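Local coordinates for PKD domain (PDB 6AEM), which binds calcium as a polycystic-kidney-disease domain of the Vibrio anguillarum protease Epp, at residues 4-8 with 70-76; 17-21 with 83-87. All blocks are in the same frame, centred on the assembly; numbering follows the deposited sequence. Where two conformers were deposited one is given.

Contact 1: 4-8 with 70-76; sequences ENQAP and DDKGATN. With CA (calcium ion), chain C.
Residues 4-8 run as an extended segment without regular secondary structure past the turn between the last two strands of the PKD domain, with Ala7 CA 5.4 Å from Ala74 CA and Pro8 CA 5.9 Å from Asp70 CA. A type I beta turn, Asp70 to Gly73, reverses the second segment; Gly73 takes positive phi (92°), and Asp70 N donates to Ala74 O (2.9 Å). Calcium joins the two segments: Asn5 OD1 (chi1 t), Gln6 O and Asp70 OD2 each lie 2.4 Å from the ion, as does a water that donates to Asp71 OD1 (2.7 Å). Asp70 (chi1 p) divides its carboxylate, OD2 facing the metal while OD1 accepts from Lys72 N (2.9 Å, an Asx turn) and Ala74 N (3.0 Å). Two hydrogen bonds cross directly: Asn5 ND2 to Asp70 OD2 (3.1 Å) and Asn76 ND2 to Pro8 O (2.7 Å). Pro8 packs on Ala74, CD to CB at 3.9 Å, and Ala7 CB lies 4.3 Å from Ala74 CB. Asp29 and Asp31 complete the protein ligands of this calcium site. Buried Pro8 also packs on Val68 of strand 60-70, whose backbone pairs with Asn76 at the start of strand 75-84.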
# COMPACT_ATOMS: atom_id res chain seq x y z
N GLU A 4 25.23 7.02 -3.75
CA GLU A 4 24.42 6.90 -4.94
C GLU A 4 23.39 5.82 -4.70
O GLU A 4 23.00 5.10 -5.62
CB GLU A 4 25.29 6.52 -6.11
CG GLU A 4 26.27 5.44 -5.75
CD GLU A 4 26.86 4.81 -6.99
OE1 GLU A 4 26.98 5.54 -8.01
OE2 GLU A 4 27.18 3.60 -6.96
N ASN A 5 22.93 5.71 -3.46
CA ASN A 5 21.77 4.88 -3.18
C ASN A 5 20.59 5.24 -4.09
O ASN A 5 20.30 6.42 -4.30
CB ASN A 5 21.34 5.07 -1.74
CG ASN A 5 20.13 4.25 -1.40
OD1 ASN A 5 20.01 3.08 -1.80
ND2 ASN A 5 19.19 4.86 -0.68
N GLN A 6 19.92 4.22 -4.60
CA GLN A 6 18.64 4.41 -5.28
C GLN A 6 17.51 4.32 -4.25
O GLN A 6 17.48 3.37 -3.46
CB GLN A 6 18.46 3.36 -6.38
CG GLN A 6 19.55 3.39 -7.45
CD GLN A 6 19.36 2.30 -8.51
OE1 GLN A 6 18.27 2.12 -9.07
NE2 GLN A 6 20.43 1.55 -8.77
N ALA A 7 16.62 5.32 -4.23
CA ALA A 7 15.46 5.26 -3.35
C ALA A 7 14.58 4.08 -3.78
O ALA A 7 14.53 3.72 -4.96
CB ALA A 7 14.66 6.55 -3.41
N PRO A 8 13.90 3.44 -2.84
CA PRO A 8 13.11 2.26 -3.17
C PRO A 8 11.92 2.62 -4.05
O PRO A 8 11.47 3.76 -4.13
CB PRO A 8 12.67 1.75 -1.78
CG PRO A 8 12.62 3.00 -0.94
CD PRO A 8 13.78 3.83 -1.42
N ASP A 70 14.02 1.71 2.56
CA ASP A 70 15.10 0.79 2.23
C ASP A 70 16.11 0.68 3.38
O ASP A 70 15.95 1.26 4.46
CB ASP A 70 15.74 1.08 0.87
CG ASP A 70 16.69 2.29 0.86
OD1 ASP A 70 17.02 2.86 1.94
OD2 ASP A 70 17.10 2.66 -0.28
N ASP A 71 17.14 -0.14 3.16
CA ASP A 71 18.18 -0.47 4.14
C ASP A 71 19.04 0.72 4.53
O ASP A 71 19.78 0.62 5.52
CB ASP A 71 19.07 -1.62 3.62
CG ASP A 71 19.68 -1.31 2.27
OD1 ASP A 71 18.96 -1.24 1.26
OD2 ASP A 71 20.91 -1.15 2.23
N LYS A 72 18.97 1.82 3.77
CA LYS A 72 19.68 3.05 4.10
C LYS A 72 18.77 4.13 4.68
O LYS A 72 19.24 5.23 5.02
CB LYS A 72 20.40 3.58 2.85
CG LYS A 72 21.32 2.58 2.20
CD LYS A 72 22.50 2.26 3.07
CE LYS A 72 23.48 1.35 2.33
NZ LYS A 72 24.43 0.73 3.28
N GLY A 73 17.47 3.85 4.81
CA GLY A 73 16.52 4.80 5.34
C GLY A 73 15.85 5.68 4.30
O GLY A 73 15.03 6.51 4.67
N ALA A 74 16.11 5.45 3.02
CA ALA A 74 15.42 6.21 1.99
C ALA A 74 14.00 5.70 1.83
O ALA A 74 13.72 4.52 2.06
CB ALA A 74 16.15 6.12 0.65
N THR A 75 13.09 6.59 1.40
CA THR A 75 11.68 6.26 1.30
C THR A 75 11.10 6.66 -0.05
O THR A 75 11.69 7.42 -0.81
CB THR A 75 10.84 6.93 2.40
OG1 THR A 75 10.95 8.36 2.29
CG2 THR A 75 11.36 6.55 3.78
N ASN A 76 9.92 6.10 -0.34
CA ASN A 76 9.11 6.58 -1.44
C ASN A 76 7.67 6.19 -1.12
O ASN A 76 7.43 5.17 -0.45
CB ASN A 76 9.51 6.03 -2.82
CG ASN A 76 10.37 7.02 -3.65
OD1 ASN A 76 10.16 8.25 -3.67
ND2 ASN A 76 11.33 6.45 -4.38
CA CA C . 18.20 1.58 -2.12
O HOH W 1 19.73 0.60 -0.57

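Contact 2: 17-21 with 83-87; sequences DGLSV and QVEVP. With ZN (zinc ion), chain F.
A water, rather than a direct hydrogen bond, links these two segments: it donates to Gly18 O (2.6 Å) and accepts from Glu85 N (3.0 Å). In the beta-sandwich of the PKD domain, this is where the hairpin of strands 12-17 and 20-25 meets the C-terminal end of strand 75-84. The hairpin closes with a type II' turn from Asp17 to Ser20, Gly18 at phi 64° and psi -124°, with Ser20 N to Asp17 O at 3.0 Å. The CA paths from Gly18 to Val21 and from Val84 to Pro87 run 138° apart; Leu19 CA lies 5.4 Å from Val84 CA, Gly18 CA 5.1 Å from Pro87 CA. Leu19 (chi1 m, chi2 t) brings CD2 to 3.9 Å from Val84 CG2 and 4.3 Å from Val86 CG1, while Val21 CG2 sits 3.9 Å from Val84 CG1. Gly18 CA makes a CA-H...O contact with Glu85 O (3.4 Å). The CA-to-CB bond of Glu85 is directed away from 17-21, and its carboxylate chelates zinc, OE1 at 2.2 Å and OE2 at 2.3 Å.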
# COMPACT_ATOMS: atom_id res chain seq x y z
N ASP A 17 -13.27 -7.07 -3.64
CA ASP A 17 -14.33 -8.09 -3.62
C ASP A 17 -15.42 -7.51 -2.72
O ASP A 17 -15.41 -7.71 -1.50
CB ASP A 17 -13.80 -9.43 -3.11
CG ASP A 17 -14.87 -10.50 -3.04
OD1 ASP A 17 -15.97 -10.29 -3.58
OD2 ASP A 17 -14.60 -11.58 -2.47
N GLY A 18 -16.34 -6.77 -3.33
CA GLY A 18 -17.29 -6.00 -2.56
C GLY A 18 -16.55 -4.93 -1.78
O GLY A 18 -15.79 -4.13 -2.33
N LEU A 19 -16.74 -4.93 -0.47
CA LEU A 19 -16.04 -3.99 0.39
C LEU A 19 -14.71 -4.52 0.90
O LEU A 19 -14.03 -3.80 1.62
CB LEU A 19 -16.91 -3.63 1.60
CG LEU A 19 -18.26 -2.98 1.31
CD1 LEU A 19 -19.01 -2.70 2.59
CD2 LEU A 19 -18.13 -1.69 0.52
N SER A 20 -14.34 -5.76 0.57
CA SER A 20 -13.07 -6.32 1.02
C SER A 20 -12.00 -6.07 -0.03
O SER A 20 -12.27 -6.15 -1.23
CB SER A 20 -13.17 -7.83 1.27
OG SER A 20 -14.02 -8.11 2.37
N VAL A 21 -10.79 -5.81 0.43
CA VAL A 21 -9.66 -5.46 -0.43
C VAL A 21 -8.44 -6.25 0.00
O VAL A 21 -8.23 -6.49 1.20
CB VAL A 21 -9.39 -3.93 -0.41
CG1 VAL A 21 -8.33 -3.53 -1.44
CG2 VAL A 21 -10.67 -3.15 -0.67
N GLN A 83 -12.31 2.22 -5.76
CA GLN A 83 -13.74 2.33 -5.52
C GLN A 83 -14.25 0.99 -5.04
O GLN A 83 -13.94 -0.05 -5.64
CB GLN A 83 -14.49 2.75 -6.79
CG GLN A 83 -14.14 4.16 -7.29
CD GLN A 83 -12.82 4.25 -8.03
OE1 GLN A 83 -12.45 3.35 -8.80
NE2 GLN A 83 -12.08 5.35 -7.80
N VAL A 84 -15.03 0.99 -3.97
CA VAL A 84 -15.66 -0.22 -3.48
C VAL A 84 -17.15 0.02 -3.39
O VAL A 84 -17.60 1.13 -3.08
CB VAL A 84 -15.08 -0.73 -2.14
CG1 VAL A 84 -13.63 -1.15 -2.32
CG2 VAL A 84 -15.21 0.30 -1.04
N GLU A 85 -17.91 -1.01 -3.69
CA GLU A 85 -19.35 -0.96 -3.69
C GLU A 85 -19.87 -2.11 -2.84
O GLU A 85 -19.25 -3.17 -2.77
CB GLU A 85 -19.91 -1.16 -5.11
CG GLU A 85 -19.38 -0.19 -6.14
CD GLU A 85 -19.52 -0.72 -7.55
OE1 GLU A 85 -20.48 -1.46 -7.82
OE2 GLU A 85 -18.63 -0.44 -8.37
N VAL A 86 -21.00 -1.88 -2.19
CA VAL A 86 -21.66 -3.00 -1.50
C VAL A 86 -22.08 -4.03 -2.54
O VAL A 86 -22.56 -3.65 -3.63
CB VAL A 86 -22.87 -2.51 -0.68
CG1 VAL A 86 -22.46 -1.41 0.28
CG2 VAL A 86 -23.99 -2.05 -1.59
N PRO A 87 -21.94 -5.33 -2.28
CA PRO A 87 -22.32 -6.35 -3.27
C PRO A 87 -23.81 -6.31 -3.65
O PRO A 87 -24.18 -6.68 -4.77
CB PRO A 87 -22.06 -7.67 -2.55
CG PRO A 87 -21.10 -7.37 -1.48
CD PRO A 87 -21.31 -5.92 -1.08
OXT PRO A 87 -24.68 -5.91 -2.86
ZN ZN F . -19.88 -1.44 -9.99
O HOH W 2 -16.36 -3.31 -4.77
O HOH W 3 -21.68 -2.51 -9.23
O HOH W 4 -20.05 -3.98 -9.52
O HOH W 5 -18.40 0.17 -11.01

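How the contacts relate
Strand 75-84 spans the two sites, its start in contact 1 and its end in contact 2, on opposite sides of the chain's centre with contact centres about 34 Å apart. Both are partly buried, with a pair of buried residues beside exposed ones: Pro8 and Asp70 in contact 1, Val21 and Val84 in contact 2. Their chemistry differs. Ion coordination and amide hydrogen bonds tie the N-terminal segment to a turn at the calcium end, whereas aliphatic side chains and one bridging water join a hairpin turn of one sheet to the end and tail of a strand of the other. Metal plays unequal parts too: calcium is shared between both segments of contact 1, but in contact 2 only 83-87 binds the zinc, together with waters.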